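PDB 1M6E: salicylate carboxymethyltransferase from Clarkia breweri, which transfers the methyl group of S-adenosyl-L-methionine to the carboxyl group of salicylic acid, giving the volatile ester methyl salicylate. Local coordinates for residues G202-L207 with S353-S358. Numbering follows the deposited sequence.
Sequences GGRMVL and SLIRKS
Met-205 and Leu-354 form the hydrogen-bonded pair of two antiparallel strand ends, with Arg-204 opposite Ile-355 and Val-206 opposite Ser-353 as non-hydrogen-bonded pairs. Met-205 N donates to Leu-354 O at 3.3 Å from above the carbonyl plane (49° out), while the return bond, Leu-354 N to Met-205 O, is bent and weak. Beyond the end of the paired strands, Arg-356 N reaches Gly-203 O at 3.1 Å and fairly straight, 164° at the hydrogen, so the pairing runs on into the loop residues.

Apolar contact gathers on the Met-205/Leu-354 face. The thioether turns at chi3 (-57°), bringing CE to 3.6 Å from Leu-354 CD1, the two side chains crossing at a slant; Leu-207 CD1 comes loosely to Leu-354 CD1, 4.5 Å away.

On the other face Arg-204 lies side by side with Ile-355, whose CG1 sits over one face of the guanidinium. Bends at chi2 and chi3 fold the arginine chain, and its NH2 makes a weak 3.4 Å bond to Ser-353 OG; the same NH2 also has a long, weak ion pair with Asp-275 OD2.

Strand 204-211 is held on its other edge by Ile-143 of parallel strand 143-146; on the far side of 346-355, Ile-355 is backbone-bonded to Leu-273, just before strand 275-283. Strand 346-355, seventh in chain order, is the reversed one, inserted between 204-211 and 275-283 as in the class I (Rossmann-like) methyltransferase sheet. Helix 33-44 packs on Arg-204, Val-206 and Ser-353; helix 181-198 touches Met-205 and Leu-207.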
ATOM      1  N   GLY A 202      -1.279   7.134 -26.886  1.00 68.56           N
ATOM      2  CA  GLY A 202      -0.929   5.891 -27.552  1.00 72.15           C
ATOM      3  C   GLY A 202      -1.345   4.674 -26.707  1.00 78.98           C
ATOM      4  O   GLY A 202      -1.562   3.574 -27.233  1.00 76.78           O
ATOM      5  N   GLY A 203      -1.477   4.900 -25.394  1.00 76.55           N
ATOM      6  CA  GLY A 203      -1.807   3.876 -24.396  1.00 60.56           C
ATOM      7  C   GLY A 203      -2.826   2.799 -24.661  1.00 48.40           C
ATOM      8  O   GLY A 203      -3.764   3.031 -25.398  1.00 35.71           O
ATOM      9  N   ARG A 204      -2.647   1.628 -24.042  1.00 51.57           N
ATOM     10  CA  ARG A 204      -3.569   0.488 -24.233  1.00 54.20           C
ATOM     11  C   ARG A 204      -4.239   0.037 -22.921  1.00 52.18           C
ATOM     12  O   ARG A 204      -3.689   0.250 -21.838  1.00 51.92           O
ATOM     13  CB  ARG A 204      -2.818  -0.713 -24.826  1.00 57.37           C
ATOM     14  CG  ARG A 204      -1.956  -0.412 -26.047  1.00 65.57           C
ATOM     15  CD  ARG A 204      -2.754  -0.427 -27.349  1.00 67.11           C
ATOM     16  NE  ARG A 204      -3.312  -1.745 -27.643  1.00 69.87           N
ATOM     17  CZ  ARG A 204      -3.620  -2.172 -28.865  1.00 71.86           C
ATOM     18  NH1 ARG A 204      -3.422  -1.391 -29.925  1.00 59.84           N
ATOM     19  NH2 ARG A 204      -4.137  -3.383 -29.026  1.00 78.16           N
ATOM     20  N   MET A 205      -5.421  -0.580 -23.026  1.00 40.51           N
ATOM     21  CA  MET A 205      -6.157  -1.074 -21.871  1.00 39.52           C
ATOM     22  C   MET A 205      -6.729  -2.415 -22.221  1.00 42.78           C
ATOM     23  O   MET A 205      -7.500  -2.490 -23.154  1.00 54.71           O
ATOM     24  CB  MET A 205      -7.354  -0.201 -21.526  1.00 47.06           C
ATOM     25  CG  MET A 205      -7.086   1.047 -20.731  1.00 55.72           C
ATOM     26  SD  MET A 205      -8.536   1.521 -19.725  1.00 62.09           S
ATOM     27  CE  MET A 205      -9.806   1.691 -20.923  1.00 59.65           C
ATOM     28  N   VAL A 206      -6.382  -3.465 -21.484  1.00 45.58           N
ATOM     29  CA  VAL A 206      -6.942  -4.785 -21.747  1.00 43.95           C
ATOM     30  C   VAL A 206      -7.824  -5.189 -20.543  1.00 56.54           C
ATOM     31  O   VAL A 206      -7.345  -5.680 -19.511  1.00 69.12           O
ATOM     32  CB  VAL A 206      -5.825  -5.820 -21.977  1.00 45.25           C
ATOM     33  CG1 VAL A 206      -6.441  -7.163 -22.357  1.00 31.21           C
ATOM     34  CG2 VAL A 206      -4.843  -5.310 -23.048  1.00 30.65           C
ATOM     35  N   LEU A 207      -9.124  -4.969 -20.695  1.00 54.52           N
ATOM     36  CA  LEU A 207     -10.110  -5.246 -19.665  1.00 49.60           C
ATOM     37  C   LEU A 207     -10.808  -6.589 -19.892  1.00 51.76           C
ATOM     38  O   LEU A 207     -11.234  -6.881 -20.997  1.00 63.50           O
ATOM     39  CB  LEU A 207     -11.115  -4.094 -19.653  1.00 38.80           C
ATOM     40  CG  LEU A 207     -10.419  -2.724 -19.578  1.00 43.42           C
ATOM     41  CD1 LEU A 207     -11.442  -1.600 -19.431  1.00 42.56           C
ATOM     42  CD2 LEU A 207      -9.467  -2.707 -18.398  1.00 52.45           C
ATOM     43  N   SER A 353      -9.739  -5.199 -25.882  1.00 48.88           N
ATOM     44  CA  SER A 353      -8.424  -4.569 -25.900  1.00 50.33           C
ATOM     45  C   SER A 353      -8.786  -3.198 -26.464  1.00 48.25           C
ATOM     46  O   SER A 353      -9.691  -3.116 -27.287  1.00 38.33           O
ATOM     47  CB  SER A 353      -7.445  -5.328 -26.791  1.00 57.08           C
ATOM     48  OG  SER A 353      -6.159  -4.742 -26.692  1.00 65.45           O
ATOM     49  N   LEU A 354      -8.120  -2.128 -26.026  1.00 44.44           N
ATOM     50  CA  LEU A 354      -8.512  -0.788 -26.462  1.00 45.90           C
ATOM     51  C   LEU A 354      -7.332   0.111 -26.625  1.00 50.38           C
ATOM     52  O   LEU A 354      -6.222  -0.239 -26.203  1.00 54.32           O
ATOM     53  CB  LEU A 354      -9.458  -0.134 -25.434  1.00 49.07           C
ATOM     54  CG  LEU A 354     -10.735  -0.864 -24.941  1.00 59.94           C
ATOM     55  CD1 LEU A 354     -11.302  -0.197 -23.657  1.00 42.80           C
ATOM     56  CD2 LEU A 354     -11.777  -0.886 -26.062  1.00 39.66           C
ATOM     57  N   ILE A 355      -7.573   1.267 -27.252  1.00 49.77           N
ATOM     58  CA  ILE A 355      -6.521   2.273 -27.460  1.00 51.55           C
ATOM     59  C   ILE A 355      -7.067   3.665 -27.213  1.00 45.07           C
ATOM     60  O   ILE A 355      -8.102   4.027 -27.743  1.00 51.56           O
ATOM     61  CB  ILE A 355      -5.932   2.313 -28.913  1.00 51.99           C
ATOM     62  CG1 ILE A 355      -6.007   0.958 -29.607  1.00 50.58           C
ATOM     63  CG2 ILE A 355      -4.469   2.686 -28.845  1.00 47.88           C
ATOM     64  CD1 ILE A 355      -5.249   0.918 -30.895  1.00 37.00           C
ATOM     65  N   ARG A 356      -6.395   4.432 -26.375  1.00 52.43           N
ATOM     66  CA  ARG A 356      -6.824   5.795 -26.137  1.00 60.83           C
ATOM     67  C   ARG A 356      -6.652   6.275 -27.565  1.00 63.94           C
ATOM     68  O   ARG A 356      -5.653   5.909 -28.192  1.00 56.52           O
ATOM     69  CB  ARG A 356      -5.843   6.507 -25.189  1.00 57.74           C
ATOM     70  CG  ARG A 356      -6.099   7.984 -25.019  1.00 52.75           C
ATOM     71  CD  ARG A 356      -7.560   8.225 -24.721  1.00 55.94           C
ATOM     72  NE  ARG A 356      -7.864   9.643 -24.708  1.00 66.39           N
ATOM     73  CZ  ARG A 356      -9.024  10.150 -25.093  1.00 71.23           C
ATOM     74  NH1 ARG A 356      -9.996   9.354 -25.527  1.00 63.68           N
ATOM     75  NH2 ARG A 356      -9.202  11.459 -25.052  1.00 85.64           N
ATOM     76  N   LYS A 357      -7.610   7.026 -28.111  1.00 64.55           N
ATOM     77  CA  LYS A 357      -7.449   7.465 -29.487  1.00 65.41           C
ATOM     78  C   LYS A 357      -7.085   8.914 -29.474  1.00 67.94           C
ATOM     79  O   LYS A 357      -6.097   9.288 -28.840  1.00 55.73           O
ATOM     80  CB  LYS A 357      -8.716   7.171 -30.343  1.00 64.50           C
ATOM     81  CG  LYS A 357     -10.013   7.942 -30.047  1.00 74.73           C
ATOM     82  CD  LYS A 357     -11.209   7.411 -30.899  1.00 74.58           C
ATOM     83  CE  LYS A 357     -12.500   8.224 -30.682  1.00 74.28           C
ATOM     84  NZ  LYS A 357     -13.761   7.424 -30.866  1.00 79.11           N
ATOM     85  N   SER A 358      -7.873   9.708 -30.195  1.00 86.60           N
ATOM     86  CA  SER A 358      -7.733  11.160 -30.292  1.00 90.90           C
ATOM     87  C   SER A 358      -6.287  11.665 -30.321  1.00 92.91           C
ATOM     88  O   SER A 358      -5.365  10.966 -30.763  1.00 80.13           O
ATOM     89  CB  SER A 358      -8.510  11.807 -29.123  1.00 92.19           C
ATOM     90  OG  SER A 358      -8.742  13.191 -29.321  1.00100.69           O
TER